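Local coordinates for FACT complex subunit SPT16 (Ashbya gossypii, PDB 6A8M), which probably helps reorganise nucleosomes as a subunit of the FACT histone chaperone, paired with POB3, in transcription, DNA replication and repair, at residues Asp316-Ile328 against Ala346-Ser358. Sequence-based numbering, arbitrary orientation.
Sequences DNYDFLLLLQEEI and AVNYINSKKPELS
Helix 316-328 and helix 346-353 run roughly antiparallel, their axes 10.0 Å apart at closest approach with 146° between N-to-C directions, and the ring of F320 meets the last turn of the second helix and the short 3-10 turn behind it. They are the successive helices of an alpha-alpha hairpin in the domain related to M24 metallopeptidases, the pita-bread fold, where L321 and L324 of the first helix also rest on L399 and F401 of strand 394-405. No hydrogen bond joins the segments directly, so side-chain packing carries the contact. With CG anti to the backbone N (chi1 166°), F320 reaches across the groove. K354 CG lies over one face, 3.7 Å from the F320 ring centroid, a CH-pi contact; I350 CG1 abuts the edge in the ring plane, 3.6 Å from F320 CZ. L357 CD1 closes obliquely on F320 CD2. The rings of F320 and Y349 meet rim to rim, planes at 19°, with 3.6 Å between F320 CE1 and Y349 CE2, and neither covers the other's face. Y349 is a knob in the hole made by F320, L323, L324 and E327: E327 CB stands over one face, 4.2 Å from the Y349 centroid, while K353 CG of its own helix lies over the opposite face, which sandwiches the ring between aliphatic carbons. E327 OE2 is hydrogen-bonded to N331 ND2. Near the start of the first helix and the end of the second, K354 CE passes 3.4 Å from N317 OD1, while N317 ND2 is hydrogen-bonded to Y413 OH. At the other end of the groove, I328 CD1 packs against A346 CB at 3.9 Å. One water donates to L323 O and makes a weak, long hydrogen bond with Y349 OH.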
ATOM      1  N   ASP A 316     -30.735   8.565  -3.902  1.00 16.39           N
ATOM      2  CA  ASP A 316     -30.685   9.296  -2.639  1.00 18.24           C
ATOM      3  C   ASP A 316     -29.522   8.807  -1.781  1.00 17.76           C
ATOM      4  O   ASP A 316     -28.801   9.606  -1.169  1.00 18.73           O
ATOM      5  CB  ASP A 316     -32.016   9.143  -1.900  1.00 22.71           C
ATOM      6  CG  ASP A 316     -33.161   9.910  -2.562  1.00 28.91           C
ATOM      7  OD1 ASP A 316     -32.902  10.705  -3.490  1.00 29.97           O
ATOM      8  OD2 ASP A 316     -34.328   9.716  -2.138  1.00 30.15           O
ATOM      9  N   ASN A 317     -29.319   7.492  -1.730  1.00 17.57           N
ATOM     10  CA  ASN A 317     -28.240   6.970  -0.904  1.00 14.94           C
ATOM     11  C   ASN A 317     -26.883   7.197  -1.544  1.00 15.57           C
ATOM     12  O   ASN A 317     -25.897   7.370  -0.826  1.00 16.51           O
ATOM     13  CB  ASN A 317     -28.481   5.499  -0.603  1.00 14.79           C
ATOM     14  CG  ASN A 317     -29.640   5.310   0.361  1.00 17.45           C
ATOM     15  OD1 ASN A 317     -29.963   6.223   1.136  1.00 17.88           O
ATOM     16  ND2 ASN A 317     -30.303   4.163   0.287  1.00 17.23           N
ATOM     17  N   TYR A 318     -26.805   7.226  -2.878  1.00 15.58           N
ATOM     18  CA  TYR A 318     -25.540   7.614  -3.489  1.00 15.85           C
ATOM     19  C   TYR A 318     -25.226   9.077  -3.207  1.00 17.56           C
ATOM     20  O   TYR A 318     -24.070   9.432  -2.958  1.00 15.77           O
ATOM     21  CB  TYR A 318     -25.537   7.354  -4.994  1.00 15.31           C
ATOM     22  CG  TYR A 318     -24.201   7.752  -5.582  1.00 15.25           C
ATOM     23  CD1 TYR A 318     -23.113   6.897  -5.512  1.00 16.43           C
ATOM     24  CD2 TYR A 318     -24.006   9.011  -6.133  1.00 14.44           C
ATOM     25  CE1 TYR A 318     -21.865   7.271  -6.014  1.00 14.32           C
ATOM     26  CE2 TYR A 318     -22.761   9.394  -6.647  1.00 16.45           C
ATOM     27  CZ  TYR A 318     -21.698   8.511  -6.579  1.00 16.39           C
ATOM     28  OH  TYR A 318     -20.455   8.863  -7.061  1.00 16.28           O
ATOM     29  N   ASP A 319     -26.238   9.942  -3.253  1.00 16.82           N
ATOM     30  CA  ASP A 319     -26.014  11.341  -2.894  1.00 15.93           C
ATOM     31  C   ASP A 319     -25.478  11.454  -1.479  1.00 17.21           C
ATOM     32  O   ASP A 319     -24.558  12.238  -1.214  1.00 18.20           O
ATOM     33  CB  ASP A 319     -27.308  12.145  -3.027  1.00 18.19           C
ATOM     34  CG  ASP A 319     -27.733  12.344  -4.470  1.00 20.74           C
ATOM     35  OD1 ASP A 319     -26.879  12.184  -5.377  1.00 18.47           O
ATOM     36  OD2 ASP A 319     -28.921  12.682  -4.681  1.00 21.36           O
ATOM     37  N   PHE A 320     -26.066  10.696  -0.552  1.00 17.12           N
ATOM     38  CA  PHE A 320     -25.587  10.683   0.826  1.00 16.89           C
ATOM     39  C   PHE A 320     -24.155  10.178   0.917  1.00 16.17           C
ATOM     40  O   PHE A 320     -23.338  10.744   1.650  1.00 17.13           O
ATOM     41  CB  PHE A 320     -26.495   9.821   1.703  1.00 15.27           C
ATOM     42  CG  PHE A 320     -25.877   9.508   3.027  1.00 17.45           C
ATOM     43  CD1 PHE A 320     -25.863  10.464   4.018  1.00 19.68           C
ATOM     44  CD2 PHE A 320     -25.231   8.288   3.247  1.00 19.53           C
ATOM     45  CE1 PHE A 320     -25.268  10.201   5.235  1.00 20.07           C
ATOM     46  CE2 PHE A 320     -24.622   8.025   4.454  1.00 19.33           C
ATOM     47  CZ  PHE A 320     -24.637   8.976   5.441  1.00 18.90           C
ATOM     48  N   LEU A 321     -23.832   9.098   0.193  1.00 14.05           N
ATOM     49  CA  LEU A 321     -22.476   8.555   0.226  1.00 13.60           C
ATOM     50  C   LEU A 321     -21.449   9.619  -0.142  1.00 14.77           C
ATOM     51  O   LEU A 321     -20.390   9.714   0.491  1.00 14.47           O
ATOM     52  CB  LEU A 321     -22.377   7.355  -0.721  1.00 15.88           C
ATOM     53  CG  LEU A 321     -21.034   6.663  -0.896  1.00 17.56           C
ATOM     54  CD1 LEU A 321     -20.601   6.036   0.420  1.00 16.54           C
ATOM     55  CD2 LEU A 321     -21.162   5.606  -1.988  1.00 18.62           C
ATOM     56  N   LEU A 322     -21.760  10.457  -1.140  1.00 16.21           N
ATOM     57  CA  LEU A 322     -20.866  11.561  -1.487  1.00 16.28           C
ATOM     58  C   LEU A 322     -20.686  12.528  -0.327  1.00 16.52           C
ATOM     59  O   LEU A 322     -19.562  12.974  -0.050  1.00 18.93           O
ATOM     60  CB  LEU A 322     -21.406  12.327  -2.692  1.00 18.14           C
ATOM     61  CG  LEU A 322     -21.220  11.713  -4.064  1.00 18.60           C
ATOM     62  CD1 LEU A 322     -21.907  12.615  -5.105  1.00 18.65           C
ATOM     63  CD2 LEU A 322     -19.734  11.517  -4.381  1.00 18.55           C
ATOM     64  N   LEU A 323     -21.791  12.895   0.329  1.00 14.05           N
ATOM     65  CA  LEU A 323     -21.742  13.816   1.463  1.00 16.70           C
ATOM     66  C   LEU A 323     -20.951  13.225   2.616  1.00 17.41           C
ATOM     67  O   LEU A 323     -20.219  13.940   3.306  1.00 17.49           O
ATOM     68  CB  LEU A 323     -23.165  14.157   1.920  1.00 18.20           C
ATOM     69  CG  LEU A 323     -24.004  14.914   0.882  1.00 19.23           C
ATOM     70  CD1 LEU A 323     -25.403  15.180   1.373  1.00 21.52           C
ATOM     71  CD2 LEU A 323     -23.304  16.227   0.533  1.00 22.55           C
ATOM     72  N   LEU A 324     -21.077  11.915   2.832  1.00 16.23           N
ATOM     73  CA  LEU A 324     -20.332  11.255   3.902  1.00 15.32           C
ATOM     74  C   LEU A 324     -18.835  11.271   3.624  1.00 16.85           C
ATOM     75  O   LEU A 324     -18.025  11.547   4.521  1.00 15.25           O
ATOM     76  CB  LEU A 324     -20.837   9.818   4.068  1.00 14.40           C
ATOM     77  CG  LEU A 324     -20.014   8.939   5.016  1.00 13.75           C
ATOM     78  CD1 LEU A 324     -20.132   9.521   6.436  1.00 14.57           C
ATOM     79  CD2 LEU A 324     -20.518   7.509   5.001  1.00 14.01           C
ATOM     80  N   GLN A 325     -18.441  10.952   2.390  1.00 16.58           N
ATOM     81  CA  GLN A 325     -17.020  11.008   2.057  1.00 17.88           C
ATOM     82  C   GLN A 325     -16.478  12.412   2.266  1.00 18.37           C
ATOM     83  O   GLN A 325     -15.384  12.593   2.813  1.00 16.38           O
ATOM     84  CB  GLN A 325     -16.783  10.561   0.609  1.00 19.91           C
ATOM     85  CG  GLN A 325     -15.283  10.349   0.339  1.00 19.43           C
ATOM     86  CD  GLN A 325     -14.900  10.395  -1.126  1.00 20.21           C
ATOM     87  OE1 GLN A 325     -15.295  11.311  -1.863  1.00 23.76           O
ATOM     88  NE2 GLN A 325     -14.097   9.426  -1.550  1.00 16.72           N
ATOM     89  N   GLU A 326     -17.243  13.416   1.851  1.00 19.00           N
ATOM     90  CA  GLU A 326     -16.825  14.799   2.045  1.00 21.27           C
ATOM     91  C   GLU A 326     -16.654  15.120   3.526  1.00 20.99           C
ATOM     92  O   GLU A 326     -15.683  15.779   3.917  1.00 20.21           O
ATOM     93  CB  GLU A 326     -17.841  15.738   1.393  1.00 26.97           C
ATOM     94  CG  GLU A 326     -17.574  17.216   1.635  1.00 34.22           C
ATOM     95  CD  GLU A 326     -16.328  17.717   0.925  1.00 40.10           C
ATOM     96  OE1 GLU A 326     -15.989  17.180  -0.148  1.00 40.85           O
ATOM     97  OE2 GLU A 326     -15.681  18.648   1.450  1.00 42.44           O
ATOM     98  N   GLU A 327     -17.588  14.656   4.365  1.00 16.93           N
ATOM     99  CA  GLU A 327     -17.461  14.854   5.807  1.00 16.25           C
ATOM    100  C   GLU A 327     -16.174  14.232   6.331  1.00 17.18           C
ATOM    101  O   GLU A 327     -15.472  14.835   7.149  1.00 17.39           O
ATOM    102  CB  GLU A 327     -18.690  14.267   6.511  1.00 16.02           C
ATOM    103  CG  GLU A 327     -18.550  14.023   8.027  1.00 19.26           C
ATOM    104  CD  GLU A 327     -18.501  15.289   8.874  1.00 23.07           C
ATOM    105  OE1 GLU A 327     -18.666  16.395   8.325  1.00 21.54           O
ATOM    106  OE2 GLU A 327     -18.301  15.181  10.108  1.00 23.20           O
ATOM    107  N   ILE A 328     -15.844  13.025   5.872  1.00 16.60           N
ATOM    108  CA  ILE A 328     -14.608  12.381   6.305  1.00 16.24           C
ATOM    109  C   ILE A 328     -13.399  13.170   5.813  1.00 19.54           C
ATOM    110  O   ILE A 328     -12.511  13.525   6.594  1.00 20.12           O
ATOM    111  CB  ILE A 328     -14.568  10.922   5.816  1.00 15.39           C
ATOM    112  CG1 ILE A 328     -15.668  10.126   6.486  1.00 14.51           C
ATOM    113  CG2 ILE A 328     -13.232  10.264   6.123  1.00 17.65           C
ATOM    114  CD1 ILE A 328     -15.855   8.788   5.846  1.00 14.39           C
ATOM    115  N   ALA A 346     -17.757   9.225  11.060  1.00 15.48           N
ATOM    116  CA  ALA A 346     -18.552   8.699   9.956  1.00 14.69           C
ATOM    117  C   ALA A 346     -19.827   8.031  10.467  1.00 15.66           C
ATOM    118  O   ALA A 346     -20.908   8.213   9.898  1.00 15.35           O
ATOM    119  CB  ALA A 346     -17.712   7.715   9.136  1.00 14.09           C
ATOM    120  N   VAL A 347     -19.707   7.218  11.515  1.00 15.40           N
ATOM    121  CA  VAL A 347     -20.878   6.565  12.090  1.00 15.90           C
ATOM    122  C   VAL A 347     -21.881   7.598  12.570  1.00 16.75           C
ATOM    123  O   VAL A 347     -23.094   7.440  12.387  1.00 19.44           O
ATOM    124  CB  VAL A 347     -20.450   5.626  13.226  1.00 16.26           C
ATOM    125  CG1 VAL A 347     -21.686   5.096  13.959  1.00 17.01           C
ATOM    126  CG2 VAL A 347     -19.598   4.502  12.647  1.00 15.46           C
ATOM    127  N   ASN A 348     -21.390   8.664  13.207  1.00 17.31           N
ATOM    128  CA  ASN A 348     -22.272   9.737  13.662  1.00 19.45           C
ATOM    129  C   ASN A 348     -23.047  10.329  12.499  1.00 17.95           C
ATOM    130  O   ASN A 348     -24.254  10.588  12.601  1.00 20.78           O
ATOM    131  CB  ASN A 348     -21.466  10.840  14.350  1.00 24.52           C
ATOM    132  CG  ASN A 348     -20.826  10.403  15.642  1.00 28.35           C
ATOM    133  OD1 ASN A 348     -21.135   9.343  16.188  1.00 29.26           O
ATOM    134  ND2 ASN A 348     -19.921  11.233  16.149  1.00 29.05           N
ATOM    135  N   TYR A 349     -22.351  10.602  11.395  1.00 18.17           N
ATOM    136  CA  TYR A 349     -22.993  11.254  10.259  1.00 17.01           C
ATOM    137  C   TYR A 349     -24.077  10.360   9.656  1.00 16.70           C
ATOM    138  O   TYR A 349     -25.153  10.838   9.287  1.00 17.05           O
ATOM    139  CB  TYR A 349     -21.919  11.617   9.232  1.00 16.31           C
ATOM    140  CG  TYR A 349     -22.353  12.578   8.150  1.00 18.01           C
ATOM    141  CD1 TYR A 349     -22.354  13.951   8.370  1.00 21.15           C
ATOM    142  CD2 TYR A 349     -22.754  12.111   6.909  1.00 18.29           C
ATOM    143  CE1 TYR A 349     -22.759  14.827   7.379  1.00 25.08           C
ATOM    144  CE2 TYR A 349     -23.156  12.976   5.916  1.00 21.29           C
ATOM    145  CZ  TYR A 349     -23.159  14.331   6.152  1.00 25.27           C
ATOM    146  OH  TYR A 349     -23.569  15.191   5.147  1.00 26.66           O
ATOM    147  N   ILE A 350     -23.830   9.048   9.592  1.00 16.13           N
ATOM    148  CA  ILE A 350     -24.842   8.133   9.066  1.00 15.93           C
ATOM    149  C   ILE A 350     -26.043   8.067   9.995  1.00 17.05           C
ATOM    150  O   ILE A 350     -27.197   8.070   9.548  1.00 16.99           O
ATOM    151  CB  ILE A 350     -24.242   6.731   8.858  1.00 16.50           C
ATOM    152  CG1 ILE A 350     -23.158   6.731   7.804  1.00 15.46           C
ATOM    153  CG2 ILE A 350     -25.324   5.745   8.487  1.00 15.24           C
ATOM    154  CD1 ILE A 350     -22.215   5.561   8.014  1.00 16.22           C
ATOM    155  N   ASN A 351     -25.794   7.983  11.300  1.00 17.40           N
ATOM    156  CA  ASN A 351     -26.891   7.900  12.260  1.00 18.86           C
ATOM    157  C   ASN A 351     -27.759   9.141  12.176  1.00 19.79           C
ATOM    158  O   ASN A 351     -28.989   9.072  12.323  1.00 22.29           O
ATOM    159  CB  ASN A 351     -26.320   7.730  13.667  1.00 22.81           C
ATOM    160  CG  ASN A 351     -27.390   7.758  14.750  1.00 23.66           C
ATOM    161  OD1 ASN A 351     -27.964   6.720  15.084  1.00 27.35           O
ATOM    162  ND2 ASN A 351     -27.655   8.943  15.310  1.00 21.04           N
ATOM    163  N   SER A 352     -27.126  10.290  11.930  1.00 20.05           N
ATOM    164  CA  SER A 352     -27.867  11.539  11.825  1.00 21.57           C
ATOM    165  C   SER A 352     -28.777  11.544  10.607  1.00 21.89           C
ATOM    166  O   SER A 352     -29.958  11.904  10.705  1.00 25.11           O
ATOM    167  CB  SER A 352     -26.902  12.718  11.748  1.00 23.11           C
ATOM    168  OG  SER A 352     -27.638  13.925  11.747  1.00 26.91           O
ATOM    169  N   LYS A 353     -28.232  11.204   9.444  1.00 21.52           N
ATOM    170  CA  LYS A 353     -28.906  11.431   8.173  1.00 24.34           C
ATOM    171  C   LYS A 353     -29.563  10.187   7.590  1.00 24.37           C
ATOM    172  O   LYS A 353     -30.607  10.305   6.940  1.00 27.00           O
ATOM    173  CB  LYS A 353     -27.910  11.984   7.151  1.00 26.80           C
ATOM    174  CG  LYS A 353     -27.018  13.100   7.695  1.00 30.99           C
ATOM    175  CD  LYS A 353     -27.800  14.375   7.914  1.00 32.91           C
ATOM    176  CE  LYS A 353     -26.857  15.576   8.002  1.00 35.51           C
ATOM    177  NZ  LYS A 353     -27.609  16.854   8.175  1.00 38.55           N
ATOM    178  N   LYS A 354     -28.990   8.999   7.802  1.00 21.36           N
ATOM    179  CA  LYS A 354     -29.400   7.795   7.074  1.00 19.76           C
ATOM    180  C   LYS A 354     -29.267   6.569   7.968  1.00 19.80           C
ATOM    181  O   LYS A 354     -28.475   5.658   7.689  1.00 19.77           O
ATOM    182  CB  LYS A 354     -28.549   7.623   5.817  1.00 20.85           C
ATOM    183  CG  LYS A 354     -28.824   8.607   4.702  1.00 24.35           C
ATOM    184  CD  LYS A 354     -30.260   8.494   4.202  1.00 24.96           C
ATOM    185  CE  LYS A 354     -30.425   9.148   2.855  1.00 25.89           C
ATOM    186  NZ  LYS A 354     -31.850   9.109   2.409  1.00 29.00           N
ATOM    187  N   PRO A 355     -30.059   6.489   9.036  1.00 20.13           N
ATOM    188  CA  PRO A 355     -29.925   5.338   9.941  1.00 19.85           C
ATOM    189  C   PRO A 355     -30.256   4.008   9.282  1.00 19.89           C
ATOM    190  O   PRO A 355     -29.765   2.959   9.734  1.00 18.41           O
ATOM    191  CB  PRO A 355     -30.890   5.679  11.085  1.00 24.01           C
ATOM    192  CG  PRO A 355     -31.854   6.674  10.498  1.00 24.61           C
ATOM    193  CD  PRO A 355     -31.052   7.463   9.520  1.00 22.96           C
ATOM    194  N   GLU A 356     -31.021   4.015   8.191  1.00 19.67           N
ATOM    195  CA  GLU A 356     -31.244   2.783   7.441  1.00 21.70           C
ATOM    196  C   GLU A 356     -29.961   2.209   6.856  1.00 19.73           C
ATOM    197  O   GLU A 356     -29.954   1.035   6.460  1.00 19.50           O
ATOM    198  CB  GLU A 356     -32.253   3.021   6.320  1.00 22.06           C
ATOM    199  CG  GLU A 356     -31.803   4.073   5.327  1.00 22.27           C
ATOM    200  CD  GLU A 356     -32.443   5.431   5.605  1.00 25.12           C
ATOM    201  OE1 GLU A 356     -33.037   5.997   4.665  1.00 26.41           O
ATOM    202  OE2 GLU A 356     -32.366   5.922   6.763  1.00 22.13           O
ATOM    203  N   LEU A 357     -28.884   3.002   6.796  1.00 16.05           N
ATOM    204  CA  LEU A 357     -27.580   2.587   6.279  1.00 15.12           C
ATOM    205  C   LEU A 357     -26.574   2.238   7.375  1.00 15.82           C
ATOM    206  O   LEU A 357     -25.449   1.832   7.055  1.00 15.69           O
ATOM    207  CB  LEU A 357     -26.991   3.694   5.398  1.00 16.28           C
ATOM    208  CG  LEU A 357     -27.774   4.086   4.144  1.00 18.53           C
ATOM    209  CD1 LEU A 357     -26.956   5.094   3.296  1.00 16.48           C
ATOM    210  CD2 LEU A 357     -28.145   2.848   3.348  1.00 18.11           C
ATOM    211  N   SER A 358     -26.942   2.388   8.654  1.00 15.46           N
ATOM    212  CA  SER A 358     -25.982   2.141   9.731  1.00 16.28           C
ATOM    213  C   SER A 358     -25.508   0.692   9.740  1.00 15.40           C
ATOM    214  O   SER A 358     -24.313   0.427   9.943  1.00 15.08           O
ATOM    215  CB  SER A 358     -26.589   2.500  11.084  1.00 19.19           C
ATOM    216  OG  SER A 358     -26.784   3.911  11.170  1.00 20.42           O
TER
HETATM  217  O   HOH W   1     -20.633  16.543   3.843  1.00 22.34           O